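Local coordinates for PDZ domain protein (Parabacteroides distasonis, PDB 4L8N) that is of unknown function but carries two PDZ domains flanking a DUF4136 domain and binds magnesium, at residues E120-T133 with T292-T306. Residues are numbered along the deposited sequence; the frame is centred on the assembly and turned at random.
Sequences ETTNEQEFVCPFKT and TKYGRNVPFKVSKKT
With chi1 at 61°, the ring of Phe127 is folded between its own backbone N and carbonyl carbon and leans across the strand pair, whereas Phe300, with CG beside its backbone N, crosses it obliquely. Phe300 CB sits over one face of the Phe127 ring, toward the rim, 3.8 Å from the ring centroid, a CH-pi contact. The two rings are nearly parallel, at 13°, but slid so far that they barely overlap. Val302 CG2 meets the edge of Phe127 at CE1 (3.4 Å), where a slim branched side chain fits. Cys129 SG comes obliquely to Phe300, 3.6 Å from its CE1; cysteine is short, and its polarisable sulfur suits a place beside an aromatic ring. Farther along, Phe131 CB packs on Val298 CG2, while helix 274-285 lies against both Phe131 and Phe300.

The frame is an antiparallel ladder at the middle of a long mixed sheet, in which 123-135 and 298-309 are neighbours: paired N-H···O bonds link Asn123 with Lys304, Gln125 with Val302, Phe127 with Phe300 and Cys129 with Val298. The Phe300 N to Phe127 O bond is nearly straight (2.8 Å, 170° at the hydrogen). Pro130, centre of an inverse gamma turn, interrupts strand 123-135, and Thr133 N then binds Gly295 O at 2.8 Å.

On the other face, beside Val128, Pro299 and Ser303, the extended Lys301 chain crosses Glu124 in a weak salt bridge, NZ to OE2 3.3 Å, while Glu126 pairs with Lys457. Back on the phenylalanine face, at its polar end, Lys304 is long enough to reach past Asn123 and give its NZ to Glu120 O at 2.8 Å. There a water donates to both Asn123 OD1 and Val302 O; Gln125 NE2 also binds that OD1, from above the carbonyl plane, and Asn123 ND2 donates to Leu119 O, holding both ends of the amide.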
loop_
_atom_site.group_PDB
_atom_site.type_symbol
_atom_site.label_atom_id
_atom_site.label_comp_id
_atom_site.label_asym_id
_atom_site.label_seq_id
_atom_site.Cartn_x
_atom_site.Cartn_y
_atom_site.Cartn_z
ATOM N N GLU A 120 24.290 -3.641 23.834
ATOM C CA GLU A 120 25.036 -2.990 22.769
ATOM C C GLU A 120 25.551 -3.990 21.768
ATOM O O GLU A 120 25.712 -3.649 20.598
ATOM C CB GLU A 120 26.242 -2.242 23.370
ATOM C CG GLU A 120 25.871 -0.975 24.109
ATOM C CD GLU A 120 25.642 -1.078 25.601
ATOM O OE1 GLU A 120 25.281 -2.170 26.098
ATOM O OE2 GLU A 120 25.805 -0.037 26.273
ATOM N N THR A 121 25.855 -5.216 22.233
ATOM C CA THR A 121 26.417 -6.256 21.381
ATOM C C THR A 121 25.466 -7.432 21.181
ATOM O O THR A 121 25.569 -8.097 20.146
ATOM C CB THR A 121 27.759 -6.762 21.965
ATOM O OG1 THR A 121 27.553 -7.394 23.232
ATOM C CG2 THR A 121 28.796 -5.667 22.091
ATOM N N THR A 122 24.551 -7.701 22.150
ATOM C CA THR A 122 23.692 -8.896 22.115
ATOM C C THR A 122 22.223 -8.594 22.275
ATOM O O THR A 122 21.723 -8.489 23.399
ATOM C CB THR A 122 24.148 -9.865 23.211
ATOM O OG1 THR A 122 25.576 -9.996 23.140
ATOM C CG2 THR A 122 23.442 -11.235 23.145
ATOM N N ASN A 123 21.511 -8.534 21.147
ATOM C CA ASN A 123 20.070 -8.271 21.153
ATOM C C ASN A 123 19.390 -8.784 19.900
ATOM O O ASN A 123 20.049 -9.126 18.916
ATOM C CB ASN A 123 19.764 -6.759 21.334
ATOM C CG ASN A 123 20.203 -5.861 20.201
ATOM O OD1 ASN A 123 19.556 -5.763 19.147
ATOM N ND2 ASN A 123 21.267 -5.118 20.435
ATOM N N GLU A 124 18.051 -8.782 19.934
ATOM C CA GLU A 124 17.193 -9.164 18.826
ATOM C C GLU A 124 16.168 -8.087 18.591
ATOM O O GLU A 124 15.513 -7.635 19.521
ATOM C CB GLU A 124 16.492 -10.502 19.073
ATOM C CG GLU A 124 17.407 -11.705 19.135
ATOM C CD GLU A 124 16.746 -12.839 19.882
ATOM O OE1 GLU A 124 16.232 -12.594 20.999
ATOM O OE2 GLU A 124 16.711 -13.965 19.336
ATOM N N GLN A 125 16.005 -7.693 17.336
ATOM C CA GLN A 125 15.033 -6.684 16.963
ATOM C C GLN A 125 14.329 -7.100 15.670
ATOM O O GLN A 125 14.870 -7.876 14.888
ATOM C CB GLN A 125 15.702 -5.318 16.817
ATOM C CG GLN A 125 16.089 -4.673 18.129
ATOM C CD GLN A 125 16.835 -3.399 17.882
ATOM O OE1 GLN A 125 16.272 -2.417 17.389
ATOM N NE2 GLN A 125 18.127 -3.395 18.194
ATOM N N GLU A 126 13.100 -6.617 15.492
ATOM C CA GLU A 126 12.225 -6.854 14.357
ATOM C C GLU A 126 11.825 -5.541 13.772
ATOM O O GLU A 126 11.745 -4.541 14.495
ATOM C CB GLU A 126 10.959 -7.606 14.790
ATOM C CG GLU A 126 11.121 -9.089 15.068
ATOM C CD GLU A 126 10.042 -9.699 15.950
ATOM O OE1 GLU A 126 9.248 -8.938 16.555
ATOM O OE2 GLU A 126 10.023 -10.945 16.074
ATOM N N PHE A 127 11.558 -5.539 12.468
ATOM C CA PHE A 127 11.066 -4.393 11.708
ATOM C C PHE A 127 10.308 -4.881 10.460
ATOM O O PHE A 127 10.509 -6.014 10.006
ATOM C CB PHE A 127 12.180 -3.425 11.344
ATOM C CG PHE A 127 13.285 -3.965 10.476
ATOM C CD1 PHE A 127 14.386 -4.608 11.039
ATOM C CD2 PHE A 127 13.291 -3.723 9.104
ATOM C CE1 PHE A 127 15.434 -5.064 10.233
ATOM C CE2 PHE A 127 14.345 -4.174 8.302
ATOM C CZ PHE A 127 15.408 -4.842 8.872
ATOM N N VAL A 128 9.392 -4.042 9.958
ATOM C CA VAL A 128 8.551 -4.355 8.813
ATOM C C VAL A 128 8.799 -3.291 7.747
ATOM O O VAL A 128 8.892 -2.102 8.085
ATOM C CB VAL A 128 7.045 -4.493 9.188
ATOM C CG1 VAL A 128 6.259 -5.066 8.028
ATOM C CG2 VAL A 128 6.852 -5.378 10.416
ATOM N N CYS A 129 8.940 -3.724 6.464
ATOM C CA CYS A 129 9.189 -2.807 5.340
ATOM C C CYS A 129 7.988 -2.706 4.415
ATOM O O CYS A 129 7.300 -3.707 4.148
ATOM C CB CYS A 129 10.435 -3.216 4.570
ATOM S SG CYS A 129 11.968 -3.024 5.504
ATOM N N PRO A 130 7.731 -1.490 3.887
ATOM C CA PRO A 130 6.565 -1.315 3.006
ATOM C C PRO A 130 6.953 -1.674 1.586
ATOM O O PRO A 130 7.071 -0.815 0.707
ATOM C CB PRO A 130 6.204 0.164 3.202
ATOM C CG PRO A 130 7.508 0.819 3.506
ATOM C CD PRO A 130 8.464 -0.216 4.056
ATOM N N PHE A 131 7.218 -2.965 1.390
ATOM C CA PHE A 131 7.600 -3.479 0.083
ATOM C C PHE A 131 6.445 -4.241 -0.533
ATOM O O PHE A 131 5.924 -5.159 0.098
ATOM C CB PHE A 131 8.837 -4.415 0.184
ATOM C CG PHE A 131 10.129 -3.849 0.739
ATOM C CD1 PHE A 131 10.383 -2.477 0.709
ATOM C CD2 PHE A 131 11.115 -4.696 1.249
ATOM C CE1 PHE A 131 11.582 -1.957 1.211
ATOM C CE2 PHE A 131 12.317 -4.177 1.740
ATOM C CZ PHE A 131 12.544 -2.810 1.723
ATOM N N LYS A 132 6.062 -3.892 -1.758
ATOM C CA LYS A 132 5.078 -4.663 -2.497
ATOM C C LYS A 132 5.904 -5.538 -3.461
ATOM O O LYS A 132 6.629 -5.004 -4.315
ATOM C CB LYS A 132 4.028 -3.765 -3.208
ATOM C CG LYS A 132 3.079 -4.497 -4.179
ATOM C CD LYS A 132 1.943 -5.251 -3.462
ATOM C CE LYS A 132 1.238 -6.213 -4.396
ATOM N NZ LYS A 132 1.932 -7.533 -4.521
ATOM N N THR A 133 5.852 -6.873 -3.262
ATOM C CA THR A 133 6.612 -7.834 -4.079
ATOM C C THR A 133 5.614 -8.664 -4.831
ATOM O O THR A 133 4.778 -9.343 -4.228
ATOM C CB THR A 133 7.613 -8.664 -3.223
ATOM O OG1 THR A 133 8.284 -7.752 -2.364
ATOM C CG2 THR A 133 8.673 -9.356 -4.066
ATOM N N THR A 292 10.317 -15.580 -2.641
ATOM C CA THR A 292 9.283 -14.636 -2.239
ATOM C C THR A 292 8.195 -15.361 -1.442
ATOM O O THR A 292 7.532 -16.256 -1.977
ATOM C CB THR A 292 8.689 -13.937 -3.492
ATOM O OG1 THR A 292 9.706 -13.226 -4.197
ATOM C CG2 THR A 292 7.568 -12.969 -3.159
ATOM N N LYS A 293 8.002 -14.973 -0.164
ATOM C CA LYS A 293 6.914 -15.531 0.627
ATOM C C LYS A 293 5.964 -14.415 1.161
ATOM O O LYS A 293 4.819 -14.722 1.478
ATOM C CB LYS A 293 7.369 -16.509 1.724
ATOM C CG LYS A 293 8.366 -16.044 2.765
ATOM C CD LYS A 293 8.430 -17.099 3.889
ATOM C CE LYS A 293 9.601 -16.902 4.825
ATOM N NZ LYS A 293 9.400 -17.612 6.120
ATOM N N TYR A 294 6.384 -13.136 1.154
ATOM C CA TYR A 294 5.555 -11.986 1.576
ATOM C C TYR A 294 5.300 -11.032 0.426
ATOM O O TYR A 294 6.234 -10.436 -0.098
ATOM C CB TYR A 294 6.197 -11.217 2.742
ATOM C CG TYR A 294 6.324 -12.082 3.970
ATOM C CD1 TYR A 294 5.216 -12.365 4.762
ATOM C CD2 TYR A 294 7.525 -12.709 4.283
ATOM C CE1 TYR A 294 5.307 -13.224 5.850
ATOM C CE2 TYR A 294 7.630 -13.562 5.377
ATOM C CZ TYR A 294 6.519 -13.810 6.162
ATOM O OH TYR A 294 6.599 -14.647 7.247
ATOM N N GLY A 295 4.037 -10.865 0.069
ATOM C CA GLY A 295 3.663 -9.976 -1.018
ATOM C C GLY A 295 3.519 -8.510 -0.672
ATOM O O GLY A 295 3.740 -7.659 -1.535
ATOM N N ARG A 296 3.128 -8.186 0.571
ATOM C CA ARG A 296 2.844 -6.780 0.878
ATOM C C ARG A 296 3.658 -6.114 2.001
ATOM O O ARG A 296 3.989 -4.937 1.831
ATOM C CB ARG A 296 1.348 -6.571 1.163
ATOM C CG ARG A 296 0.795 -5.371 0.398
ATOM C CD ARG A 296 -0.703 -5.198 0.537
ATOM N NE ARG A 296 -1.106 -4.832 1.899
ATOM C CZ ARG A 296 -1.189 -3.584 2.350
ATOM N NH1 ARG A 296 -0.886 -2.562 1.557
ATOM N NH2 ARG A 296 -1.573 -3.348 3.599
ATOM N N ASN A 297 3.889 -6.745 3.148
ATOM C CA ASN A 297 4.638 -6.043 4.214
ATOM C C ASN A 297 5.634 -7.017 4.742
ATOM O O ASN A 297 5.212 -7.984 5.394
ATOM C CB ASN A 297 3.710 -5.513 5.333
ATOM C CG ASN A 297 2.731 -4.427 4.931
ATOM O OD1 ASN A 297 1.514 -4.617 4.997
ATOM N ND2 ASN A 297 3.221 -3.248 4.541
ATOM N N VAL A 298 6.940 -6.827 4.408
ATOM C CA VAL A 298 7.974 -7.805 4.742
ATOM C C VAL A 298 8.480 -7.694 6.194
ATOM O O VAL A 298 9.175 -6.728 6.555
ATOM C CB VAL A 298 9.186 -7.836 3.757
ATOM C CG1 VAL A 298 9.964 -9.144 3.899
ATOM C CG2 VAL A 298 8.757 -7.615 2.311
ATOM N N PRO A 299 8.269 -8.787 6.968
ATOM C CA PRO A 299 8.813 -8.852 8.328
ATOM C C PRO A 299 10.275 -9.358 8.367
ATOM O O PRO A 299 10.583 -10.434 7.819
ATOM C CB PRO A 299 7.868 -9.846 9.010
ATOM C CG PRO A 299 7.473 -10.784 7.950
ATOM C CD PRO A 299 7.513 -10.019 6.646
ATOM N N PHE A 300 11.168 -8.597 9.042
ATOM C CA PHE A 300 12.580 -8.941 9.255
ATOM C C PHE A 300 12.922 -9.038 10.728
ATOM O O PHE A 300 12.364 -8.304 11.545
ATOM C CB PHE A 300 13.522 -7.911 8.633
ATOM C CG PHE A 300 13.412 -7.710 7.147
ATOM C CD1 PHE A 300 12.480 -6.825 6.617
ATOM C CD2 PHE A 300 14.275 -8.367 6.274
ATOM C CE1 PHE A 300 12.395 -6.628 5.236
ATOM C CE2 PHE A 300 14.207 -8.148 4.905
ATOM C CZ PHE A 300 13.264 -7.281 4.392
ATOM N N LYS A 301 13.900 -9.900 11.051
ATOM C CA LYS A 301 14.449 -10.120 12.375
ATOM C C LYS A 301 15.990 -10.051 12.310
ATOM O O LYS A 301 16.614 -10.804 11.553
ATOM C CB LYS A 301 13.972 -11.461 12.957
ATOM C CG LYS A 301 14.088 -11.506 14.479
ATOM C CD LYS A 301 14.002 -12.916 15.021
ATOM C CE LYS A 301 14.695 -13.048 16.355
ATOM N NZ LYS A 301 14.370 -14.339 17.019
ATOM N N VAL A 302 16.584 -9.110 13.087
ATOM C CA VAL A 302 18.034 -8.908 13.234
ATOM C C VAL A 302 18.465 -9.423 14.614
ATOM O O VAL A 302 18.000 -8.918 15.631
ATOM C CB VAL A 302 18.512 -7.447 13.028
ATOM C CG1 VAL A 302 20.034 -7.389 12.968
ATOM C CG2 VAL A 302 17.916 -6.832 11.781
ATOM N N SER A 303 19.326 -10.430 14.632
ATOM C CA SER A 303 19.874 -11.046 15.840
ATOM C C SER A 303 21.363 -10.839 15.853
ATOM O O SER A 303 22.068 -11.414 15.011
ATOM C CB SER A 303 19.548 -12.537 15.897
ATOM O OG SER A 303 18.149 -12.765 15.884
ATOM N N LYS A 304 21.855 -9.978 16.763
ATOM C CA LYS A 304 23.289 -9.777 16.832
ATOM C C LYS A 304 23.803 -10.328 18.157
ATOM O O LYS A 304 23.041 -10.406 19.118
ATOM C CB LYS A 304 23.688 -8.314 16.568
ATOM C CG LYS A 304 23.398 -7.287 17.642
ATOM C CD LYS A 304 24.113 -6.006 17.249
ATOM C CE LYS A 304 23.889 -4.878 18.210
ATOM N NZ LYS A 304 24.781 -3.724 17.909
ATOM N N LYS A 305 25.055 -10.811 18.174
ATOM C CA LYS A 305 25.690 -11.378 19.377
ATOM C C LYS A 305 27.211 -11.357 19.274
ATOM O O LYS A 305 27.776 -11.771 18.261
ATOM C CB LYS A 305 25.223 -12.823 19.640
ATOM C CG LYS A 305 25.773 -13.445 20.935
ATOM C CD LYS A 305 25.393 -14.928 21.130
ATOM C CE LYS A 305 23.899 -15.095 21.293
ATOM N NZ LYS A 305 23.530 -16.453 21.733
ATOM N N THR A 306 27.856 -10.888 20.339
ATOM C CA THR A 306 29.298 -10.896 20.477
ATOM C C THR A 306 29.601 -11.375 21.874
ATOM O O THR A 306 29.075 -10.826 22.826
ATOM C CB THR A 306 29.934 -9.534 20.173
ATOM O OG1 THR A 306 29.565 -9.126 18.858
ATOM C CG2 THR A 306 31.464 -9.565 20.281
HETATM O O HOH W 1 27.572 -7.686 18.494
HETATM O O HOH W 2 19.571 -6.445 16.495
HETATM O O HOH W 3 6.786 -7.918 -0.263
#